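Local coordinates for protein dihydropteroate synthase (Stenotrophomonas maltophilia, PDB 7L6P) that probably condenses para-aminobenzoate with 6-hydroxymethyl-7,8-dihydropterin diphosphate to give 7,8-dihydropteroate, a magnesium-dependent step on the way to folate, at residues A215-F220 against V261-R266; A255-A260 against R266-H271. One frame throughout, in Å; residues are numbered along the deposited sequence. Where two conformers were deposited one is given.

Contact 1 (A215-F220 against V261-R266); sequences ARSERF and VQRGAR
The guanidinium of R263 meets the carbonyl oxygen of A215 at its edge, with that oxygen only 5° out of the guanidinium plane. NH1 of R263 donates to O of A215 over 2.8 Å, and the N-H...O angle is 154°. The donor lies in the carbonyl plane and uses a lone pair of the oxygen. A215 is the last residue of helix 207-215, so the arginine grips a carbonyl at the C-terminal end of that helix, where its positive charge should be favourable. The R263 side chain is extended from CG to NE, which carries the guanidinium to the end of helix 207-215. Its CD also rests near O of A215. W283 of the second subunit packs on R263, and V289 of that subunit packs on A215.

Closer to the backbone, OG of S217 sits 3.3 Å from CB of R263. The hydroxyl is folded back over its own backbone, with chi1 at 58°, and is hydrogen-bonded to O of L214. E218 meets O of R263 with its CA, CB and CG. The CA of E218 is 3.2 Å from O of R263, a CA-H...O contact. The E218 carboxylate does not pair with the arginine: its OE1 is 5.8 Å from NE of R263.

R263 is the first residue beyond helix 250-262. G264 follows with a positive phi. N of G264 bonds to O of V261 at 3.1 Å, and N of A265 bonds to O of A260. This is a Schellman motif, with G264 as the C-prime residue, and it turns the chain out of the helix toward the last strand of the TIM barrel.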
ATOM      1  N   ALA A 215      -5.285 -11.963  -7.224  1.00 46.90           N
ATOM      2  CA  ALA A 215      -4.794 -11.485  -8.510  1.00 48.16           C
ATOM      3  C   ALA A 215      -5.886 -11.507  -9.578  1.00 49.04           C
ATOM      4  O   ALA A 215      -5.972 -10.580 -10.392  1.00 48.47           O
ATOM      5  CB  ALA A 215      -3.595 -12.317  -8.951  1.00 46.96           C
ATOM      6  N   ARG A 216      -6.705 -12.563  -9.607  1.00 48.00           N
ATOM      7  CA  ARG A 216      -7.779 -12.705 -10.580  0.53 51.64           C
ATOM      8  C   ARG A 216      -9.142 -12.309 -10.010  1.00 50.39           C
ATOM      9  O   ARG A 216     -10.168 -12.700 -10.562  1.00 52.27           O
ATOM     10  CB  ARG A 216      -7.818 -14.142 -11.118  0.53 50.80           C
ATOM     11  CG  ARG A 216      -6.432 -14.776 -11.257  0.53 52.25           C
ATOM     12  CD  ARG A 216      -6.305 -15.725 -12.442  0.53 53.82           C
ATOM     13  NE  ARG A 216      -6.944 -17.021 -12.239  0.53 54.99           N
ATOM     14  CZ  ARG A 216      -6.288 -18.157 -12.030  0.53 55.11           C
ATOM     15  NH1 ARG A 216      -4.963 -18.186 -11.933  0.53 54.06           N
ATOM     16  NH2 ARG A 216      -6.976 -19.292 -11.927  0.53 49.64           N
ATOM     17  N   SER A 217      -9.176 -11.522  -8.925  1.00 49.55           N
ATOM     18  CA  SER A 217     -10.464 -11.208  -8.303  1.00 50.03           C
ATOM     19  C   SER A 217     -11.380 -10.371  -9.195  1.00 52.82           C
ATOM     20  O   SER A 217     -12.603 -10.386  -9.002  1.00 53.24           O
ATOM     21  CB  SER A 217     -10.260 -10.475  -6.982  1.00 49.23           C
ATOM     22  OG  SER A 217      -9.533  -9.289  -7.168  1.00 48.46           O
ATOM     23  N   GLU A 218     -10.832  -9.643 -10.164  1.00 53.17           N
ATOM     24  CA  GLU A 218     -11.694  -8.891 -11.063  1.00 57.69           C
ATOM     25  C   GLU A 218     -12.656  -9.796 -11.811  1.00 56.10           C
ATOM     26  O   GLU A 218     -13.721  -9.333 -12.224  1.00 53.55           O
ATOM     27  CB  GLU A 218     -10.852  -8.096 -12.051  1.00 57.12           C
ATOM     28  CG  GLU A 218     -11.475  -6.842 -12.533  1.00 61.62           C
ATOM     29  CD  GLU A 218     -10.444  -5.960 -13.180  1.00 73.41           C
ATOM     30  OE1 GLU A 218      -9.232  -6.213 -12.932  1.00 69.66           O
ATOM     31  OE2 GLU A 218     -10.847  -5.031 -13.924  1.00 78.73           O
ATOM     32  N   ARG A 219     -12.315 -11.080 -11.949  1.00 55.30           N
ATOM     33  CA  ARG A 219     -13.191 -12.052 -12.599  0.75 54.91           C
ATOM     34  C   ARG A 219     -14.591 -12.050 -11.988  1.00 54.03           C
ATOM     35  O   ARG A 219     -15.575 -12.312 -12.679  1.00 55.18           O
ATOM     36  CB  ARG A 219     -12.547 -13.442 -12.481  0.75 53.89           C
ATOM     37  CG  ARG A 219     -13.119 -14.524 -13.360  0.75 55.90           C
ATOM     38  CD  ARG A 219     -13.930 -15.530 -12.553  0.75 53.74           C
ATOM     39  NE  ARG A 219     -14.688 -16.420 -13.424  0.75 57.84           N
ATOM     40  CZ  ARG A 219     -15.807 -16.078 -14.055  0.75 55.62           C
ATOM     41  NH1 ARG A 219     -16.330 -14.869 -13.925  0.75 54.05           N
ATOM     42  NH2 ARG A 219     -16.406 -16.968 -14.839  0.75 52.00           N
ATOM     43  N   PHE A 220     -14.695 -11.776 -10.686  1.00 54.63           N
ATOM     44  CA  PHE A 220     -15.959 -11.919  -9.968  1.00 52.50           C
ATOM     45  C   PHE A 220     -16.880 -10.707 -10.098  1.00 57.89           C
ATOM     46  O   PHE A 220     -18.022 -10.758  -9.620  1.00 59.30           O
ATOM     47  CB  PHE A 220     -15.669 -12.247  -8.497  1.00 52.95           C
ATOM     48  CG  PHE A 220     -14.898 -13.534  -8.307  1.00 50.42           C
ATOM     49  CD1 PHE A 220     -13.517 -13.555  -8.419  1.00 51.15           C
ATOM     50  CD2 PHE A 220     -15.553 -14.725  -8.026  1.00 50.78           C
ATOM     51  CE1 PHE A 220     -12.787 -14.756  -8.240  1.00 52.91           C
ATOM     52  CE2 PHE A 220     -14.834 -15.924  -7.842  1.00 52.40           C
ATOM     53  CZ  PHE A 220     -13.443 -15.931  -7.955  1.00 49.07           C
ATOM     54  N   VAL A 261      -8.770  -3.417  -3.925  1.00 48.09           N
ATOM     55  CA  VAL A 261      -9.641  -2.357  -4.425  1.00 47.77           C
ATOM     56  C   VAL A 261      -9.354  -2.073  -5.893  1.00 52.38           C
ATOM     57  O   VAL A 261     -10.272  -1.872  -6.702  1.00 49.82           O
ATOM     58  CB  VAL A 261      -9.501  -1.114  -3.544  1.00 51.28           C
ATOM     59  CG1 VAL A 261     -10.144   0.129  -4.223  1.00 50.12           C
ATOM     60  CG2 VAL A 261     -10.118  -1.396  -2.204  1.00 45.79           C
ATOM     61  N   GLN A 262      -8.081  -2.065  -6.275  1.00 53.71           N
ATOM     62  CA  GLN A 262      -7.766  -1.879  -7.686  1.00 51.26           C
ATOM     63  C   GLN A 262      -8.398  -2.955  -8.561  1.00 50.45           C
ATOM     64  O   GLN A 262      -8.628  -2.727  -9.750  1.00 54.17           O
ATOM     65  CB  GLN A 262      -6.257  -1.869  -7.895  1.00 51.57           C
ATOM     66  CG  GLN A 262      -5.550  -0.725  -7.183  1.00 51.65           C
ATOM     67  CD  GLN A 262      -4.055  -0.836  -7.263  1.00 50.84           C
ATOM     68  OE1 GLN A 262      -3.497  -1.934  -7.224  1.00 52.40           O
ATOM     69  NE2 GLN A 262      -3.388   0.307  -7.402  1.00 49.39           N
ATOM     70  N   ARG A 263      -8.639  -4.142  -8.016  1.00 52.81           N
ATOM     71  CA  ARG A 263      -9.174  -5.239  -8.802  1.00 51.90           C
ATOM     72  C   ARG A 263     -10.655  -5.478  -8.540  1.00 54.76           C
ATOM     73  O   ARG A 263     -11.187  -6.519  -8.931  1.00 57.20           O
ATOM     74  CB  ARG A 263      -8.338  -6.496  -8.565  1.00 51.95           C
ATOM     75  CG  ARG A 263      -6.872  -6.173  -8.787  1.00 53.89           C
ATOM     76  CD  ARG A 263      -5.964  -7.344  -9.109  1.00 50.13           C
ATOM     77  NE  ARG A 263      -4.628  -6.822  -9.386  1.00 50.33           N
ATOM     78  CZ  ARG A 263      -3.732  -7.428 -10.149  1.00 51.03           C
ATOM     79  NH1 ARG A 263      -3.973  -8.617 -10.687  1.00 48.86           N
ATOM     80  NH2 ARG A 263      -2.598  -6.798 -10.437  1.00 41.27           N
ATOM     81  N   GLY A 264     -11.336  -4.523  -7.919  1.00 53.96           N
ATOM     82  CA  GLY A 264     -12.782  -4.443  -7.946  1.00 49.00           C
ATOM     83  C   GLY A 264     -13.472  -4.483  -6.605  1.00 53.00           C
ATOM     84  O   GLY A 264     -14.698  -4.294  -6.567  1.00 57.78           O
ATOM     85  N   ALA A 265     -12.764  -4.738  -5.504  1.00 49.20           N
ATOM     86  CA  ALA A 265     -13.395  -4.723  -4.191  1.00 48.15           C
ATOM     87  C   ALA A 265     -13.882  -3.321  -3.873  1.00 56.08           C
ATOM     88  O   ALA A 265     -13.137  -2.343  -4.034  1.00 52.91           O
ATOM     89  CB  ALA A 265     -12.402  -5.172  -3.127  1.00 47.71           C
ATOM     90  N   ARG A 266     -15.132  -3.204  -3.432  1.00 55.24           N
ATOM     91  CA  ARG A 266     -15.644  -1.907  -3.025  1.00 56.26           C
ATOM     92  C   ARG A 266     -15.855  -1.781  -1.519  1.00 57.28           C
ATOM     93  O   ARG A 266     -16.132  -0.674  -1.040  1.00 58.13           O
ATOM     94  CB  ARG A 266     -16.942  -1.585  -3.764  1.00 56.77           C
ATOM     95  CG  ARG A 266     -16.704  -1.029  -5.175  1.00 64.14           C
ATOM     96  CD  ARG A 266     -15.796   0.222  -5.141  1.00 65.74           C
ATOM     97  NE  ARG A 266     -15.286   0.578  -6.464  1.00 62.09           N
ATOM     98  CZ  ARG A 266     -14.129   0.144  -6.958  1.00 62.26           C
ATOM     99  NH1 ARG A 266     -13.325  -0.660  -6.260  1.00 56.21           N
ATOM    100  NH2 ARG A 266     -13.775   0.501  -8.189  1.00 65.12           N
TER

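Contact 2 (A255-A260 against R266-H271); sequences AAHLIA and RIVRVH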
ATOM      1  N   ALA A 255      -1.148  -2.781   1.612  1.00 42.34           N
ATOM      2  CA  ALA A 255      -0.867  -3.165   0.229  1.00 44.86           C
ATOM      3  C   ALA A 255      -1.916  -4.149  -0.294  1.00 50.14           C
ATOM      4  O   ALA A 255      -2.447  -3.997  -1.408  1.00 47.42           O
ATOM      5  CB  ALA A 255       0.535  -3.750   0.125  1.00 44.45           C
ATOM      6  N   ALA A 256      -2.260  -5.149   0.512  1.00 48.64           N
ATOM      7  CA  ALA A 256      -3.210  -6.144   0.038  1.00 47.64           C
ATOM      8  C   ALA A 256      -4.549  -5.496  -0.255  1.00 47.20           C
ATOM      9  O   ALA A 256      -5.164  -5.760  -1.297  1.00 47.80           O
ATOM     10  CB  ALA A 256      -3.348  -7.272   1.061  1.00 45.34           C
ATOM     11  N   HIS A 257      -5.007  -4.620   0.638  1.00 49.48           N
ATOM     12  CA  HIS A 257      -6.323  -4.023   0.439  1.00 48.45           C
ATOM     13  C   HIS A 257      -6.339  -3.017  -0.709  1.00 49.95           C
ATOM     14  O   HIS A 257      -7.343  -2.916  -1.415  1.00 53.64           O
ATOM     15  CB  HIS A 257      -6.798  -3.389   1.744  1.00 47.70           C
ATOM     16  CG  HIS A 257      -7.171  -4.405   2.766  1.00 51.03           C
ATOM     17  ND1 HIS A 257      -6.668  -4.402   4.048  1.00 49.77           N
ATOM     18  CD2 HIS A 257      -7.974  -5.497   2.674  1.00 52.40           C
ATOM     19  CE1 HIS A 257      -7.144  -5.448   4.706  1.00 51.40           C
ATOM     20  NE2 HIS A 257      -7.933  -6.130   3.895  1.00 54.32           N
ATOM     21  N   LEU A 258      -5.249  -2.283  -0.928  1.00 46.25           N
ATOM     22  CA  LEU A 258      -5.168  -1.419  -2.104  1.00 48.47           C
ATOM     23  C   LEU A 258      -5.291  -2.234  -3.381  1.00 49.78           C
ATOM     24  O   LEU A 258      -6.034  -1.867  -4.303  1.00 48.53           O
ATOM     25  CB  LEU A 258      -3.855  -0.624  -2.091  1.00 45.70           C
ATOM     26  CG  LEU A 258      -3.538   0.289  -3.267  1.00 45.95           C
ATOM     27  CD1 LEU A 258      -4.720   1.185  -3.612  1.00 47.15           C
ATOM     28  CD2 LEU A 258      -2.332   1.158  -2.891  1.00 48.91           C
ATOM     29  N   ILE A 259      -4.547  -3.342  -3.457  1.00 48.74           N
ATOM     30  CA  ILE A 259      -4.610  -4.213  -4.627  1.00 49.30           C
ATOM     31  C   ILE A 259      -6.006  -4.779  -4.795  1.00 48.97           C
ATOM     32  O   ILE A 259      -6.518  -4.881  -5.913  1.00 49.42           O
ATOM     33  CB  ILE A 259      -3.570  -5.342  -4.509  1.00 50.44           C
ATOM     34  CG1 ILE A 259      -2.150  -4.763  -4.463  1.00 48.59           C
ATOM     35  CG2 ILE A 259      -3.762  -6.390  -5.620  1.00 45.00           C
ATOM     36  CD1 ILE A 259      -1.093  -5.786  -4.053  1.00 49.29           C
ATOM     37  N   ALA A 260      -6.626  -5.202  -3.695  1.00 51.96           N
ATOM     38  CA  ALA A 260      -7.988  -5.725  -3.764  1.00 47.77           C
ATOM     39  C   ALA A 260      -8.943  -4.682  -4.323  1.00 51.30           C
ATOM     40  O   ALA A 260      -9.857  -5.012  -5.090  1.00 55.10           O
ATOM     41  CB  ALA A 260      -8.443  -6.190  -2.381  1.00 44.63           C
ATOM     42  N   ARG A 266     -15.132  -3.204  -3.432  1.00 55.24           N
ATOM     43  CA  ARG A 266     -15.644  -1.907  -3.025  1.00 56.26           C
ATOM     44  C   ARG A 266     -15.855  -1.781  -1.519  1.00 57.28           C
ATOM     45  O   ARG A 266     -16.132  -0.674  -1.040  1.00 58.13           O
ATOM     46  CB  ARG A 266     -16.942  -1.585  -3.764  1.00 56.77           C
ATOM     47  CG  ARG A 266     -16.704  -1.029  -5.175  1.00 64.14           C
ATOM     48  CD  ARG A 266     -15.796   0.222  -5.141  1.00 65.74           C
ATOM     49  NE  ARG A 266     -15.286   0.578  -6.464  1.00 62.09           N
ATOM     50  CZ  ARG A 266     -14.129   0.144  -6.958  1.00 62.26           C
ATOM     51  NH1 ARG A 266     -13.325  -0.660  -6.260  1.00 56.21           N
ATOM     52  NH2 ARG A 266     -13.775   0.501  -8.189  1.00 65.12           N
ATOM     53  N   ILE A 267     -15.686  -2.856  -0.757  1.00 50.79           N
ATOM     54  CA  ILE A 267     -15.569  -2.758   0.689  1.00 55.23           C
ATOM     55  C   ILE A 267     -14.347  -3.559   1.118  1.00 54.54           C
ATOM     56  O   ILE A 267     -14.119  -4.672   0.626  1.00 55.57           O
ATOM     57  CB  ILE A 267     -16.832  -3.258   1.415  1.00 52.55           C
ATOM     58  CG1 ILE A 267     -18.074  -2.534   0.903  1.00 51.91           C
ATOM     59  CG2 ILE A 267     -16.689  -3.065   2.929  1.00 52.85           C
ATOM     60  CD1 ILE A 267     -19.366  -2.969   1.616  1.00 49.73           C
ATOM     61  N   VAL A 268     -13.573  -3.003   2.043  1.00 51.21           N
ATOM     62  CA  VAL A 268     -12.459  -3.710   2.659  1.00 50.04           C
ATOM     63  C   VAL A 268     -12.715  -3.785   4.151  1.00 48.94           C
ATOM     64  O   VAL A 268     -13.174  -2.819   4.771  1.00 50.09           O
ATOM     65  CB  VAL A 268     -11.098  -3.053   2.357  1.00 50.80           C
ATOM     66  CG1 VAL A 268     -10.704  -3.306   0.894  1.00 48.04           C
ATOM     67  CG2 VAL A 268     -11.129  -1.557   2.670  1.00 46.42           C
ATOM     68  N   ARG A 269     -12.486  -4.961   4.707  1.00 53.38           N
ATOM     69  CA  ARG A 269     -12.690  -5.240   6.120  1.00 55.44           C
ATOM     70  C   ARG A 269     -11.323  -5.268   6.796  1.00 51.27           C
ATOM     71  O   ARG A 269     -10.480  -6.093   6.440  1.00 54.39           O
ATOM     72  CB  ARG A 269     -13.427  -6.572   6.264  1.00 55.08           C
ATOM     73  CG  ARG A 269     -13.871  -6.913   7.652  1.00 53.27           C
ATOM     74  CD  ARG A 269     -14.678  -8.178   7.608  1.00 53.54           C
ATOM     75  NE  ARG A 269     -15.154  -8.541   8.930  1.00 56.32           N
ATOM     76  CZ  ARG A 269     -14.437  -9.248   9.786  1.00 57.65           C
ATOM     77  NH1 ARG A 269     -13.260  -9.743   9.444  1.00 57.19           N
ATOM     78  NH2 ARG A 269     -14.915  -9.468  11.008  1.00 57.31           N
ATOM     79  N   VAL A 270     -11.074  -4.333   7.717  1.00 53.86           N
ATOM     80  CA  VAL A 270      -9.720  -4.060   8.191  1.00 51.69           C
ATOM     81  C   VAL A 270      -9.726  -3.822   9.694  1.00 53.15           C
ATOM     82  O   VAL A 270     -10.726  -3.378  10.266  1.00 55.07           O
ATOM     83  CB  VAL A 270      -9.077  -2.828   7.493  1.00 51.05           C
ATOM     84  CG1 VAL A 270      -9.260  -2.859   5.989  1.00 52.62           C
ATOM     85  CG2 VAL A 270      -9.669  -1.556   8.038  1.00 50.85           C
ATOM     86  N   HIS A 271      -8.588  -4.130  10.333  1.00 52.81           N
ATOM     87  CA  HIS A 271      -8.319  -3.669  11.694  1.00 56.95           C
ATOM     88  C   HIS A 271      -7.777  -2.248  11.688  1.00 52.97           C
ATOM     89  O   HIS A 271      -8.191  -1.416  12.499  1.00 54.40           O
ATOM     90  CB  HIS A 271      -7.282  -4.558  12.403  1.00 55.79           C
ATOM     91  CG  HIS A 271      -7.660  -6.000  12.514  1.00 56.52           C
ATOM     92  ND1 HIS A 271      -7.360  -6.924  11.536  1.00 56.79           N
ATOM     93  CD2 HIS A 271      -8.296  -6.680  13.495  1.00 56.20           C
ATOM     94  CE1 HIS A 271      -7.817  -8.110  11.899  1.00 55.95           C
ATOM     95  NE2 HIS A 271      -8.387  -7.990  13.085  1.00 58.39           N
TER
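This is a buried helix-on-strand contact between the helix that follows the seventh strand, 250-262, and the eighth strand, 267-270, of the TIM barrel. The helix packs on the outside of the strand. The segment axes run nearly antiparallel, at 166°, and come within 9.2 Å of each other.

H257 carries the contact from the helix side. Its CB points toward the strand. A chi1 of -72° puts CG beside the backbone N, and the ring reaches V268 and V270. CG1 of V270 lies over one face of the imidazole, displaced toward the rim. The methyl stands 3.8 Å from the ring centroid of H257 and 25° off the ring normal, which makes this a CH-pi contact. V268 meets the same ring obliquely, with its CG1 3.9 Å from CD2 of H257. T276 of helix 273-287 packs on both valines.

R269 lies between the two valines. Its CB points away from the helix, and its guanidinium forms salt bridges with D69 and D109, on the second and third strands. The nearest atoms of its side chain and of an imidazole bound in the active site, probably from the crystallisation liquor, are about 3 Å apart.

No hydrogen bond joins the two segments. NE2 of H257 is 3.6 Å from O of R269, but its hydrogen-bond partner is the backbone N of L231. NE2 therefore acts as an acceptor, consistent with a neutral ring whose proton is probably on ND1. The histidine thus joins a nonpolar contact with the strand to a polar tie with the loop after strand 227-229.

Overall arrangement
Contacts 1 and 2 follow one another along helix 250-262, with centres 10 Å apart. Contact 2 uses the body of the helix and contact 1 its C-terminal end, and R266 belongs to both. They touch directly: CG2 of V261 packs on CG1 of V268 at 3.7 Å. Contact 1 joins the end of this helix to the end of helix 207-215, while contact 2 sets the helix against the barrel wall. Both reach the second subunit. Contact 2 is the one tied to the active site, since R269 on its strand approaches the imidazole bound there.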